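Local coordinates for kojibiose phosphorylase (PDB 6W0P), which belongs to glycoside hydrolase family 65 and joins an N-terminal beta-sandwich domain, a helical (alpha/alpha)6-barrel central domain and a small C-terminal beta domain, at residues A[84-89]-A[183-188]; A[142-147]-A[284-289]; A[220-225]-A[234-239]; A[377-382]-A[392-397]; A[558-563]-A[582-587]. One frame throughout, in Å; residues are numbered along the deposited sequence.

Contact 1 of 5, residues A[84-89]-A[183-188]; sequences FTINSV and DCYWNR
F84 points the edge of its ring into the face of Y185 in a T-shaped (edge-to-face) pair, with the planes at 83° and the centroids 5.3 Å apart. F84 CE1 lies over that face, displaced toward the rim, and F84 CZ comes to 3.7 Å from Y185 OH. Two residues on, I86 divides its branches between the two aromatic residues. Its CG2 meets Y185 CB at 4.0 Å, while CD1, carried by a CG1 set between the backbone N and the carbonyl carbon (chi1 51°), packs 3.7 Å from W186 CZ2. The indole turns its N-H toward N87. W186 NE1 donates to N87 O at 3.1 Å and 158°, on a lone pair in the carbonyl plane and with the oxygen in the plane of the indole, a geometry that fixes how the ring is rotated. At the same edge S88 OG lies 3.4 Å from W186 CZ2 and gives its own proton to I86 O. A water donates to N87 O and accepts from Y185 N, giving that carbonyl a second donor. The contact thus ties the short strand 83-85 and its loop to strand 186-194, an outermost strand of the large antiparallel sheet of the N-terminal beta-sandwich. There W186 also packs on V202 and T204 of strand 197-204 and on L211 of strand 210-217.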
# COMPACT_ATOMS: atom_id res chain seq x y z
N PHE A 84 17.39 1.87 9.65
CA PHE A 84 18.12 3.04 9.10
C PHE A 84 19.42 3.25 9.89
O PHE A 84 19.44 2.96 11.10
CB PHE A 84 17.20 4.26 9.11
CG PHE A 84 16.32 4.37 10.33
CD1 PHE A 84 16.81 4.90 11.51
CD2 PHE A 84 15.00 3.94 10.30
CE1 PHE A 84 16.00 4.99 12.64
CE2 PHE A 84 14.20 4.03 11.43
CZ PHE A 84 14.71 4.54 12.60
N THR A 85 20.46 3.73 9.19
CA THR A 85 21.75 4.25 9.73
C THR A 85 21.44 5.52 10.53
O THR A 85 20.73 6.37 9.99
CB THR A 85 22.74 4.51 8.59
OG1 THR A 85 22.78 3.35 7.76
CG2 THR A 85 24.15 4.80 9.05
N ILE A 86 21.89 5.61 11.78
CA ILE A 86 21.41 6.66 12.73
C ILE A 86 22.48 7.75 12.89
O ILE A 86 23.69 7.46 12.94
CB ILE A 86 20.98 6.05 14.07
CG1 ILE A 86 22.05 5.13 14.66
CG2 ILE A 86 19.64 5.34 13.92
CD1 ILE A 86 21.77 4.67 16.07
N ASN A 87 22.02 8.99 12.93
CA ASN A 87 22.85 10.14 13.37
C ASN A 87 23.46 9.71 14.70
O ASN A 87 22.72 9.16 15.58
CB ASN A 87 22.01 11.41 13.45
CG ASN A 87 22.84 12.66 13.54
OD1 ASN A 87 24.07 12.60 13.40
ND2 ASN A 87 22.18 13.78 13.84
N SER A 88 24.78 9.90 14.82
CA SER A 88 25.59 9.45 15.97
C SER A 88 26.37 10.63 16.53
O SER A 88 26.14 11.78 16.09
CB SER A 88 26.50 8.32 15.57
OG SER A 88 25.76 7.30 14.94
N VAL A 89 27.28 10.35 17.44
CA VAL A 89 27.96 11.40 18.24
C VAL A 89 28.47 12.50 17.30
O VAL A 89 29.26 12.22 16.39
CB VAL A 89 29.06 10.78 19.13
CG1 VAL A 89 30.09 9.99 18.33
CG2 VAL A 89 29.73 11.84 20.00
N ASP A 183 13.89 12.12 17.04
CA ASP A 183 14.22 11.26 18.20
C ASP A 183 15.72 10.95 18.24
O ASP A 183 16.32 10.75 17.16
CB ASP A 183 13.38 9.98 18.18
CG ASP A 183 11.91 10.30 18.20
OD1 ASP A 183 11.37 10.55 19.30
OD2 ASP A 183 11.30 10.33 17.11
N CYS A 184 16.27 10.88 19.46
CA CYS A 184 17.63 10.38 19.76
C CYS A 184 17.55 8.86 19.88
O CYS A 184 16.67 8.39 20.59
CB CYS A 184 18.18 10.97 21.06
SG CYS A 184 19.88 10.45 21.39
N TYR A 185 18.42 8.13 19.18
CA TYR A 185 18.37 6.65 19.08
C TYR A 185 19.47 6.04 19.96
O TYR A 185 19.77 4.86 19.79
CB TYR A 185 18.42 6.22 17.61
CG TYR A 185 17.09 6.40 16.91
CD1 TYR A 185 16.73 7.63 16.38
CD2 TYR A 185 16.15 5.37 16.85
CE1 TYR A 185 15.50 7.82 15.77
CE2 TYR A 185 14.92 5.55 16.25
CZ TYR A 185 14.59 6.77 15.70
OH TYR A 185 13.37 6.97 15.11
N TRP A 186 19.99 6.81 20.91
CA TRP A 186 21.07 6.41 21.85
C TRP A 186 20.58 6.48 23.30
O TRP A 186 19.87 7.46 23.63
CB TRP A 186 22.28 7.32 21.65
CG TRP A 186 22.87 7.16 20.28
CD1 TRP A 186 22.63 7.93 19.19
CD2 TRP A 186 23.75 6.12 19.85
NE1 TRP A 186 23.34 7.47 18.11
CE2 TRP A 186 24.04 6.35 18.49
CE3 TRP A 186 24.35 5.03 20.48
CZ2 TRP A 186 24.89 5.53 17.76
CZ3 TRP A 186 25.19 4.21 19.76
CH2 TRP A 186 25.46 4.47 18.41
N ASN A 187 20.94 5.48 24.12
CA ASN A 187 20.79 5.51 25.60
C ASN A 187 22.17 5.72 26.24
O ASN A 187 23.18 5.19 25.71
CB ASN A 187 20.15 4.24 26.17
CG ASN A 187 18.69 4.10 25.80
OD1 ASN A 187 17.96 5.07 25.82
ND2 ASN A 187 18.28 2.89 25.42
N ARG A 188 22.19 6.39 27.39
CA ARG A 188 23.40 6.67 28.20
C ARG A 188 24.02 5.35 28.67
O ARG A 188 23.28 4.41 29.01
CB ARG A 188 22.98 7.58 29.36
CG ARG A 188 23.96 7.62 30.52
CD ARG A 188 23.47 8.51 31.66
NE ARG A 188 24.54 9.35 32.19
CZ ARG A 188 24.39 10.38 33.03
NH1 ARG A 188 23.20 10.72 33.49
NH2 ARG A 188 25.45 11.07 33.40
O HOH W 1 20.22 9.66 17.10

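Contact 2 of 5, residues A[142-147]-A[284-289]; sequences SRLLDM and DLVKKN
The side-chain amide of N289 grips the backbone on both sides of D146. N289 ND2 donates to L145 O at 2.9 Å, with the acceptor close to the amide plane, and N289 OD1 accepts from M147 N at 3.0 Å. Together the two bonds fix the rotation of the amide and satisfy two main-chain polar groups in a buried place. M147 CG packs on the same amide, 3.5 Å from N289 OD1, its chain crossing that of N289 at about a right angle. Beside this, L144 reaches the helix with CD1, which sits 3.6 Å from V286 CG2 and 4.0 Å from L285 CB. The strand is 135-145 of the N-terminal beta-sandwich; its segment 142-145 runs at 43° to segment 284-289 of helix 282-300, with the axes 9.4 Å apart at closest approach. At the strand's end D146 forms a salt bridge: K288 NZ meets D146 OD2 at 2.7 Å on the syn lone pair. The lysine reaches it with CG anti to the backbone N (chi1 -177°) and an extended chain. A water lies within hydrogen-bonding distance of both D146 OD1 and N289 OD1. Farther out, Y154 OH also bonds D146 OD2, the backbone N atoms of S148 and D149 bond OD1, and the side chain of D149 gives K288 NZ a second acidic partner. S121 O is a further acceptor for N289 ND2.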
# COMPACT_ATOMS: atom_id res chain seq x y z
N SER A 142 39.48 23.62 10.70
CA SER A 142 40.03 22.60 9.79
C SER A 142 39.63 21.22 10.32
O SER A 142 39.63 21.06 11.56
CB SER A 142 41.53 22.78 9.66
OG SER A 142 41.83 24.11 9.25
N ARG A 143 39.23 20.29 9.44
CA ARG A 143 39.00 18.90 9.88
C ARG A 143 39.33 17.86 8.80
O ARG A 143 39.36 18.15 7.57
CB ARG A 143 37.59 18.73 10.46
CG ARG A 143 36.43 19.24 9.64
CD ARG A 143 35.21 19.42 10.51
NE ARG A 143 33.99 19.02 9.81
CZ ARG A 143 32.75 19.36 10.13
NH1 ARG A 143 32.52 20.15 11.16
NH2 ARG A 143 31.73 18.93 9.40
N LEU A 144 39.59 16.66 9.32
CA LEU A 144 40.05 15.44 8.64
C LEU A 144 39.33 14.24 9.26
O LEU A 144 39.17 14.21 10.49
CB LEU A 144 41.55 15.25 8.89
CG LEU A 144 42.53 16.23 8.26
CD1 LEU A 144 43.91 16.00 8.86
CD2 LEU A 144 42.61 16.08 6.75
N LEU A 145 38.96 13.26 8.44
CA LEU A 145 38.76 11.87 8.89
C LEU A 145 39.99 11.08 8.42
O LEU A 145 40.38 11.23 7.25
CB LEU A 145 37.44 11.33 8.32
CG LEU A 145 36.20 12.16 8.64
CD1 LEU A 145 34.95 11.48 8.11
CD2 LEU A 145 36.05 12.40 10.13
N ASP A 146 40.64 10.35 9.32
CA ASP A 146 41.86 9.55 9.02
C ASP A 146 41.46 8.43 8.05
O ASP A 146 40.57 7.66 8.41
CB ASP A 146 42.47 8.97 10.30
CG ASP A 146 43.90 8.49 10.16
OD1 ASP A 146 44.22 7.81 9.15
OD2 ASP A 146 44.69 8.79 11.08
N MET A 147 42.06 8.37 6.87
CA MET A 147 41.61 7.41 5.82
C MET A 147 42.20 6.01 6.05
O MET A 147 41.59 5.08 5.52
CB MET A 147 42.00 7.87 4.41
CG MET A 147 41.38 9.19 4.07
SD MET A 147 39.58 9.22 4.14
CE MET A 147 39.19 8.18 2.73
N ASP A 284 50.72 17.16 10.10
CA ASP A 284 51.31 15.83 9.76
C ASP A 284 50.21 14.84 9.41
O ASP A 284 50.46 13.93 8.59
CB ASP A 284 52.21 15.32 10.89
CG ASP A 284 53.64 15.84 10.82
OD1 ASP A 284 53.97 16.59 9.85
OD2 ASP A 284 54.42 15.47 11.71
N LEU A 285 49.02 15.01 9.99
CA LEU A 285 47.85 14.13 9.69
C LEU A 285 47.24 14.50 8.33
O LEU A 285 46.69 13.62 7.68
CB LEU A 285 46.87 14.22 10.86
CG LEU A 285 47.44 13.62 12.14
CD1 LEU A 285 46.63 13.99 13.36
CD2 LEU A 285 47.56 12.11 11.99
N VAL A 286 47.35 15.75 7.90
CA VAL A 286 46.97 16.16 6.52
C VAL A 286 47.90 15.41 5.55
O VAL A 286 47.39 14.84 4.59
CB VAL A 286 47.02 17.68 6.30
CG1 VAL A 286 46.64 18.05 4.87
CG2 VAL A 286 46.14 18.43 7.30
N LYS A 287 49.21 15.41 5.81
CA LYS A 287 50.22 14.71 4.96
C LYS A 287 49.90 13.21 4.93
O LYS A 287 49.96 12.65 3.84
CB LYS A 287 51.65 14.95 5.45
CG LYS A 287 52.17 16.36 5.22
CD LYS A 287 53.56 16.55 5.75
CE LYS A 287 54.06 17.97 5.60
NZ LYS A 287 55.54 18.02 5.64
N LYS A 288 49.52 12.63 6.06
CA LYS A 288 49.16 11.19 6.16
C LYS A 288 47.95 10.91 5.26
O LYS A 288 48.02 9.94 4.46
CB LYS A 288 48.88 10.82 7.61
CG LYS A 288 48.57 9.35 7.84
CD LYS A 288 48.19 9.11 9.27
CE LYS A 288 48.01 7.65 9.61
NZ LYS A 288 47.08 7.49 10.76
N ASN A 289 46.93 11.77 5.30
CA ASN A 289 45.73 11.58 4.46
C ASN A 289 46.13 11.75 2.99
O ASN A 289 45.62 11.00 2.15
CB ASN A 289 44.58 12.51 4.83
CG ASN A 289 43.45 11.79 5.52
OD1 ASN A 289 43.67 10.76 6.14
ND2 ASN A 289 42.26 12.32 5.40
O HOH W 2 45.41 8.56 6.78

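Contact 3 of 5, residues A[220-225]-A[234-239]; sequences KEDSYQ and NYELTL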
# COMPACT_ATOMS: atom_id res chain seq x y z
N LYS A 220 45.75 22.17 28.01
CA LYS A 220 45.01 22.00 29.29
C LYS A 220 43.76 22.89 29.26
O LYS A 220 43.90 24.09 28.95
CB LYS A 220 45.89 22.34 30.50
CG LYS A 220 45.25 22.07 31.86
CD LYS A 220 45.01 20.60 32.16
CE LYS A 220 44.07 20.40 33.33
NZ LYS A 220 44.00 18.98 33.74
N GLU A 221 42.59 22.33 29.53
CA GLU A 221 41.30 23.05 29.63
C GLU A 221 41.21 23.75 31.00
O GLU A 221 41.95 23.38 31.92
CB GLU A 221 40.15 22.07 29.39
CG GLU A 221 39.84 21.15 30.56
CD GLU A 221 40.84 20.05 30.89
OE1 GLU A 221 41.74 19.77 30.06
OE2 GLU A 221 40.73 19.46 31.98
N ASP A 222 40.33 24.75 31.11
CA ASP A 222 40.09 25.54 32.34
C ASP A 222 39.08 24.75 33.18
O ASP A 222 39.17 24.82 34.38
CB ASP A 222 39.62 26.96 32.01
CG ASP A 222 40.71 27.82 31.40
OD1 ASP A 222 41.65 28.17 32.11
OD2 ASP A 222 40.63 28.08 30.18
N SER A 223 38.19 24.01 32.54
CA SER A 223 37.23 23.12 33.23
C SER A 223 36.59 22.16 32.23
O SER A 223 36.78 22.37 31.03
CB SER A 223 36.17 23.91 33.97
OG SER A 223 35.43 24.72 33.07
N TYR A 224 35.85 21.17 32.74
CA TYR A 224 35.14 20.14 31.94
C TYR A 224 33.77 19.83 32.55
O TYR A 224 33.58 20.11 33.74
CB TYR A 224 36.02 18.89 31.84
CG TYR A 224 36.23 18.10 33.11
CD1 TYR A 224 37.26 18.40 34.00
CD2 TYR A 224 35.43 17.00 33.40
CE1 TYR A 224 37.47 17.63 35.14
CE2 TYR A 224 35.63 16.22 34.53
CZ TYR A 224 36.66 16.54 35.41
OH TYR A 224 36.84 15.77 36.53
N GLN A 225 32.86 19.26 31.76
CA GLN A 225 31.54 18.78 32.26
C GLN A 225 31.29 17.36 31.75
O GLN A 225 31.59 17.09 30.58
CB GLN A 225 30.40 19.70 31.82
CG GLN A 225 30.65 21.19 32.09
CD GLN A 225 29.71 22.08 31.31
OE1 GLN A 225 28.48 21.97 31.42
NE2 GLN A 225 30.29 22.94 30.48
N ASN A 234 36.10 23.09 28.44
CA ASN A 234 35.99 24.58 28.46
C ASN A 234 37.39 25.19 28.33
O ASN A 234 38.28 24.78 29.10
CB ASN A 234 35.34 25.11 29.75
CG ASN A 234 33.89 24.69 29.88
OD1 ASN A 234 33.11 24.79 28.93
ND2 ASN A 234 33.51 24.24 31.07
N TYR A 235 37.57 26.13 27.40
CA TYR A 235 38.83 26.90 27.25
C TYR A 235 38.49 28.38 27.39
O TYR A 235 37.57 28.87 26.72
CB TYR A 235 39.56 26.54 25.94
CG TYR A 235 39.86 25.06 25.82
CD1 TYR A 235 41.01 24.52 26.37
CD2 TYR A 235 38.96 24.20 25.20
CE1 TYR A 235 41.26 23.16 26.31
CE2 TYR A 235 39.20 22.84 25.13
CZ TYR A 235 40.35 22.32 25.69
OH TYR A 235 40.59 20.98 25.63
N GLU A 236 39.18 29.04 28.32
CA GLU A 236 39.10 30.50 28.57
C GLU A 236 40.34 31.08 27.92
O GLU A 236 41.41 30.98 28.52
CB GLU A 236 39.07 30.83 30.07
CG GLU A 236 37.98 30.14 30.86
CD GLU A 236 36.56 30.58 30.54
OE1 GLU A 236 35.62 29.81 30.88
OE2 GLU A 236 36.40 31.68 29.95
N LEU A 237 40.22 31.58 26.69
CA LEU A 237 41.39 32.02 25.91
C LEU A 237 41.47 33.54 25.93
O LEU A 237 40.42 34.20 25.74
CB LEU A 237 41.29 31.47 24.49
CG LEU A 237 41.14 29.95 24.38
CD1 LEU A 237 40.86 29.54 22.96
CD2 LEU A 237 42.37 29.24 24.93
N THR A 238 42.69 34.05 26.12
CA THR A 238 43.06 35.45 25.89
C THR A 238 43.76 35.52 24.54
O THR A 238 44.78 34.86 24.37
CB THR A 238 43.88 35.99 27.06
OG1 THR A 238 43.02 35.74 28.17
CG2 THR A 238 44.23 37.46 26.95
N LEU A 239 43.18 36.25 23.60
CA LEU A 239 43.76 36.47 22.26
C LEU A 239 44.62 37.73 22.32
O LEU A 239 44.11 38.76 22.79
CB LEU A 239 42.64 36.61 21.23
CG LEU A 239 41.66 35.45 21.13
CD1 LEU A 239 40.70 35.68 19.97
CD2 LEU A 239 42.37 34.11 20.98
O HOH W 3 42.15 19.65 27.26
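Y235 overlaps E221, its CE1 lying 3.3 Å from E221 CA and 3.5 Å from E221 CB, while K220 O stands at the ring's edge, near its plane. The phenol end is linked to the same glutamate through a water that lies 2.6 Å from Y235 OH and also within reach of E221 OE1; Y235 OH also bonds T217 OG1. On the sheet face that carries S223 and N234, the asparagine amide donates from ND2 to S223 OG at 2.8 Å, the hydroxyl lying almost in the amide plane. S223 OG is placed for this by a chi1 of 60°, between its backbone N and carbonyl carbon. These residues form a beta hairpin, strands 223-227 and 230-239, and the pairing carries a classic beta bulge: D222 and S223 both face N234. The main-chain bonds of the bulge run from N234 N to S223 O at 2.8 Å and from D222 N to N234 O at 2.9 Å. The D222 carboxylate also reaches farther along the partner strand, OD2 accepting from E236 N, although the modelled 2.5 Å between D222 OD2 and E236 N is doubtful. D222 OD2 and E236 OE1 remain 5.3 Å apart, and their like charges may repel mildly. Beyond the hairpin, strand 165-174 packs against N234 and E236 through K168, and against Y235 through L171.

Contact 4 of 5, residues A[377-382]-A[392-397]; sequences NTLEEA and IGACFP
F396 has CG anti to its carbonyl carbon (chi1 -78°), and its ring lies against the first turn of helix 379-388, with A382 CB over the centre of one face. This is a CH-pi contact, CB standing 3.9 Å from the ring centroid and 10° off the normal. The helix belongs to the helical central domain, a barrel of paired helices in this family, and the residues 392-397 belong to the loop that follows it and doubles back. L379 CD2 meets A394 CB at 3.6 Å and F396 CZ at 3.9 Å. A394 CB also touches A382 CB at 3.8 Å, so three methyl groups and one ring pack together. Helix 437-458 packs against this cluster: E446 touches L379 and I451 touches F396, while the backbone of A394 bonds that of E450. The one hydrogen bond between the segments is main chain to main chain. C395 N donates to A382 O at 2.8 Å from above the carbonyl plane, while A394 CA offers a C-H to the same oxygen at 3.6 Å.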
# COMPACT_ATOMS: atom_id res chain seq x y z
N ASN A 377 27.87 -12.08 4.41
CA ASN A 377 27.71 -11.95 5.88
C ASN A 377 26.26 -11.59 6.22
O ASN A 377 25.98 -11.49 7.42
CB ASN A 377 28.73 -10.98 6.47
CG ASN A 377 30.14 -11.53 6.44
OD1 ASN A 377 30.36 -12.70 6.75
ND2 ASN A 377 31.11 -10.70 6.09
N THR A 378 25.39 -11.37 5.22
CA THR A 378 23.94 -11.12 5.40
C THR A 378 23.14 -12.22 4.69
O THR A 378 21.95 -12.00 4.43
CB THR A 378 23.52 -9.72 4.92
OG1 THR A 378 24.14 -9.44 3.66
CG2 THR A 378 23.88 -8.65 5.92
N LEU A 379 23.78 -13.37 4.42
CA LEU A 379 23.10 -14.57 3.85
C LEU A 379 21.93 -15.01 4.75
O LEU A 379 20.89 -15.36 4.20
CB LEU A 379 24.10 -15.72 3.69
CG LEU A 379 24.45 -16.09 2.25
CD1 LEU A 379 25.32 -17.36 2.21
CD2 LEU A 379 23.21 -16.29 1.40
N GLU A 380 22.09 -15.03 6.07
CA GLU A 380 21.05 -15.59 6.97
C GLU A 380 19.78 -14.72 6.87
O GLU A 380 18.66 -15.28 6.74
CB GLU A 380 21.58 -15.74 8.40
CG GLU A 380 22.56 -16.90 8.52
CD GLU A 380 21.94 -18.28 8.35
OE1 GLU A 380 20.79 -18.49 8.81
OE2 GLU A 380 22.59 -19.16 7.73
N GLU A 381 19.96 -13.40 6.86
CA GLU A 381 18.85 -12.42 6.68
C GLU A 381 18.15 -12.65 5.33
O GLU A 381 16.90 -12.55 5.30
CB GLU A 381 19.38 -10.99 6.76
CG GLU A 381 19.79 -10.60 8.17
CD GLU A 381 21.12 -11.13 8.66
OE1 GLU A 381 21.93 -11.66 7.85
OE2 GLU A 381 21.35 -11.00 9.87
N ALA A 382 18.91 -12.97 4.29
CA ALA A 382 18.39 -13.20 2.92
C ALA A 382 17.57 -14.50 2.91
O ALA A 382 16.58 -14.59 2.13
CB ALA A 382 19.51 -13.21 1.92
N ILE A 392 12.36 -20.62 -0.59
CA ILE A 392 13.58 -21.12 0.12
C ILE A 392 14.84 -20.49 -0.51
O ILE A 392 14.70 -19.64 -1.44
CB ILE A 392 13.61 -22.66 0.15
CG1 ILE A 392 13.58 -23.29 -1.24
CG2 ILE A 392 12.48 -23.19 1.05
CD1 ILE A 392 14.00 -24.76 -1.23
N GLY A 393 16.01 -20.81 0.02
CA GLY A 393 17.27 -20.20 -0.42
C GLY A 393 17.39 -18.77 0.09
O GLY A 393 16.94 -18.50 1.22
N ALA A 394 18.04 -17.89 -0.67
CA ALA A 394 18.40 -16.54 -0.22
C ALA A 394 17.81 -15.51 -1.19
O ALA A 394 18.18 -15.53 -2.38
CB ALA A 394 19.90 -16.41 -0.09
N CYS A 395 16.87 -14.69 -0.70
CA CYS A 395 16.25 -13.56 -1.42
C CYS A 395 16.86 -12.29 -0.84
O CYS A 395 16.42 -11.87 0.24
CB CYS A 395 14.74 -13.54 -1.27
SG CYS A 395 13.97 -12.12 -2.09
N PHE A 396 17.90 -11.76 -1.48
CA PHE A 396 18.56 -10.52 -1.02
C PHE A 396 17.58 -9.36 -1.19
O PHE A 396 16.89 -9.24 -2.21
CB PHE A 396 19.89 -10.30 -1.75
CG PHE A 396 21.01 -11.15 -1.23
CD1 PHE A 396 21.72 -10.75 -0.11
CD2 PHE A 396 21.32 -12.35 -1.84
CE1 PHE A 396 22.73 -11.56 0.40
CE2 PHE A 396 22.32 -13.16 -1.32
CZ PHE A 396 23.02 -12.76 -0.20
N PRO A 397 17.52 -8.44 -0.21
CA PRO A 397 16.49 -7.41 -0.20
C PRO A 397 16.72 -6.26 -1.19
O PRO A 397 17.85 -6.00 -1.56
CB PRO A 397 16.57 -6.91 1.25
CG PRO A 397 18.05 -7.08 1.61
CD PRO A 397 18.40 -8.40 0.97

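Contact 5 of 5, residues A[558-563]-A[582-587]; sequences VDIKTI and TDIIKQ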
# COMPACT_ATOMS: atom_id res chain seq x y z
N VAL A 558 2.25 5.96 -25.30
CA VAL A 558 2.38 7.41 -24.99
C VAL A 558 3.76 7.87 -25.45
O VAL A 558 4.78 7.26 -25.04
CB VAL A 558 2.15 7.78 -23.50
CG1 VAL A 558 2.32 9.28 -23.30
CG2 VAL A 558 0.79 7.34 -22.98
N ASP A 559 3.77 8.91 -26.28
CA ASP A 559 5.01 9.58 -26.74
C ASP A 559 5.46 10.49 -25.60
O ASP A 559 4.74 11.45 -25.25
CB ASP A 559 4.77 10.30 -28.07
CG ASP A 559 5.99 11.00 -28.65
OD1 ASP A 559 7.06 11.02 -27.99
OD2 ASP A 559 5.86 11.54 -29.78
N ILE A 560 6.60 10.17 -25.00
CA ILE A 560 7.17 10.93 -23.86
C ILE A 560 7.30 12.43 -24.22
O ILE A 560 7.23 13.26 -23.29
CB ILE A 560 8.51 10.30 -23.44
CG1 ILE A 560 8.25 8.98 -22.73
CG2 ILE A 560 9.31 11.27 -22.58
CD1 ILE A 560 9.50 8.22 -22.40
N LYS A 561 7.48 12.77 -25.50
CA LYS A 561 7.65 14.17 -25.98
C LYS A 561 6.37 14.98 -25.74
O LYS A 561 6.47 16.22 -25.74
CB LYS A 561 8.08 14.19 -27.45
CG LYS A 561 9.47 13.61 -27.71
CD LYS A 561 10.00 13.82 -29.12
CE LYS A 561 9.41 12.89 -30.16
NZ LYS A 561 8.25 13.50 -30.86
N THR A 562 5.21 14.33 -25.51
CA THR A 562 3.90 15.01 -25.31
C THR A 562 3.64 15.26 -23.82
O THR A 562 2.65 15.92 -23.48
CB THR A 562 2.73 14.21 -25.89
OG1 THR A 562 2.49 13.10 -25.01
CG2 THR A 562 2.98 13.76 -27.32
N ILE A 563 4.49 14.75 -22.94
CA ILE A 563 4.36 15.00 -21.49
C ILE A 563 4.89 16.42 -21.26
O ILE A 563 6.05 16.69 -21.61
CB ILE A 563 5.07 13.91 -20.67
CG1 ILE A 563 4.42 12.54 -20.90
CG2 ILE A 563 5.10 14.27 -19.19
CD1 ILE A 563 5.28 11.36 -20.50
N THR A 582 0.93 2.19 -19.53
CA THR A 582 1.47 2.80 -20.78
C THR A 582 2.72 2.00 -21.19
O THR A 582 3.01 0.98 -20.55
CB THR A 582 1.85 4.28 -20.61
OG1 THR A 582 3.04 4.38 -19.83
CG2 THR A 582 0.76 5.11 -19.96
N ASP A 583 3.44 2.49 -22.20
CA ASP A 583 4.71 1.91 -22.68
C ASP A 583 5.85 2.89 -22.35
O ASP A 583 6.87 2.90 -23.05
CB ASP A 583 4.59 1.55 -24.16
CG ASP A 583 4.53 2.74 -25.09
OD1 ASP A 583 4.30 3.88 -24.60
OD2 ASP A 583 4.72 2.51 -26.29
N ILE A 584 5.65 3.72 -21.32
CA ILE A 584 6.68 4.64 -20.78
C ILE A 584 7.48 3.83 -19.76
O ILE A 584 6.86 3.21 -18.88
CB ILE A 584 6.03 5.86 -20.12
CG1 ILE A 584 5.17 6.67 -21.09
CG2 ILE A 584 7.09 6.73 -19.47
CD1 ILE A 584 4.17 7.56 -20.40
N ILE A 585 8.80 3.88 -19.87
CA ILE A 585 9.77 3.07 -19.09
C ILE A 585 10.58 4.01 -18.19
O ILE A 585 10.98 5.13 -18.65
CB ILE A 585 10.66 2.26 -20.05
CG1 ILE A 585 9.85 1.18 -20.76
CG2 ILE A 585 11.86 1.66 -19.35
CD1 ILE A 585 10.46 0.79 -22.09
N LYS A 586 10.80 3.60 -16.95
CA LYS A 586 11.52 4.44 -15.97
C LYS A 586 13.01 4.42 -16.30
O LYS A 586 13.64 5.47 -16.27
CB LYS A 586 11.23 3.93 -14.56
CG LYS A 586 11.87 4.74 -13.44
CD LYS A 586 11.58 4.08 -12.12
CE LYS A 586 12.34 4.64 -10.95
NZ LYS A 586 11.77 5.97 -10.64
N GLN A 587 13.57 3.25 -16.57
CA GLN A 587 15.04 3.09 -16.59
C GLN A 587 15.36 1.82 -17.37
O GLN A 587 14.46 1.05 -17.69
CB GLN A 587 15.57 3.06 -15.16
CG GLN A 587 15.12 1.84 -14.35
CD GLN A 587 15.41 1.99 -12.87
OE1 GLN A 587 14.64 2.57 -12.13
NE2 GLN A 587 16.52 1.43 -12.41
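Two parts of the long loop between helices 522-534 and 590-596 of the central domain meet here, each shaped by a small turn. In residues 558-563, D559 OD1 accepts from K561 N to make an Asx turn at the head of the 3-10 segment 560-562; in 582-587, T582 OG1 accepts from I584 N at 3.1 Å, an ST turn. Between them I584 is the central apolar side chain. Its CD1 lies 3.7 Å from V558 CB and meets I563 CD1 tip to tip at 4.0 Å, while the CG2 branch touches I560 CD1 at 4.1 Å. V558 CG1, anti to the backbone N (chi1 180°), lies 3.8 Å from I584 CD1, and the other branch, CG2, rests 3.8 Å from T582 CG2. One hydrogen bond joins the two parts: V558 N donates to D583 OD1 at 3.0 Å and 164°, approaching from above the carboxylate plane, 37° out of it. The other oxygen, D583 OD2, binds H557 ND1, forms a salt bridge with R616 and bonds Q463 NE2 of the second subunit. The rest of the contact is apolar, carried by aliphatic branches, while D583 alone brings a hydrogen bond across it. Because the second oxygen of that carboxylate is shared with H557, R616 and the neighbouring subunit, the placing of V558 is probably linked to the contact with the second subunit, and R616 would be expected to offset the negative charge.

Contacts 1, 2 and 3 all involve the N-terminal beta-sandwich, and contacts 4 and 5 lie in the helical central domain. Contacts 1 and 2 reach the same large sheet with centres 26 Å apart, and their segments alternate along the chain; contact 3, on the smaller five-stranded sheet, is nested within the loop that contact 2 closes, 25 Å from it centre to centre. Contact 1 is the one of the three nearest to contact 4, with about 12 Å between nearest atoms, consistent with a position on the side facing the central domain. Contacts 4 and 5 have centres 35 Å apart. Contacts 3 and 5, at 63 Å between centres, mark the extremes, and contact 5 also touches the second subunit.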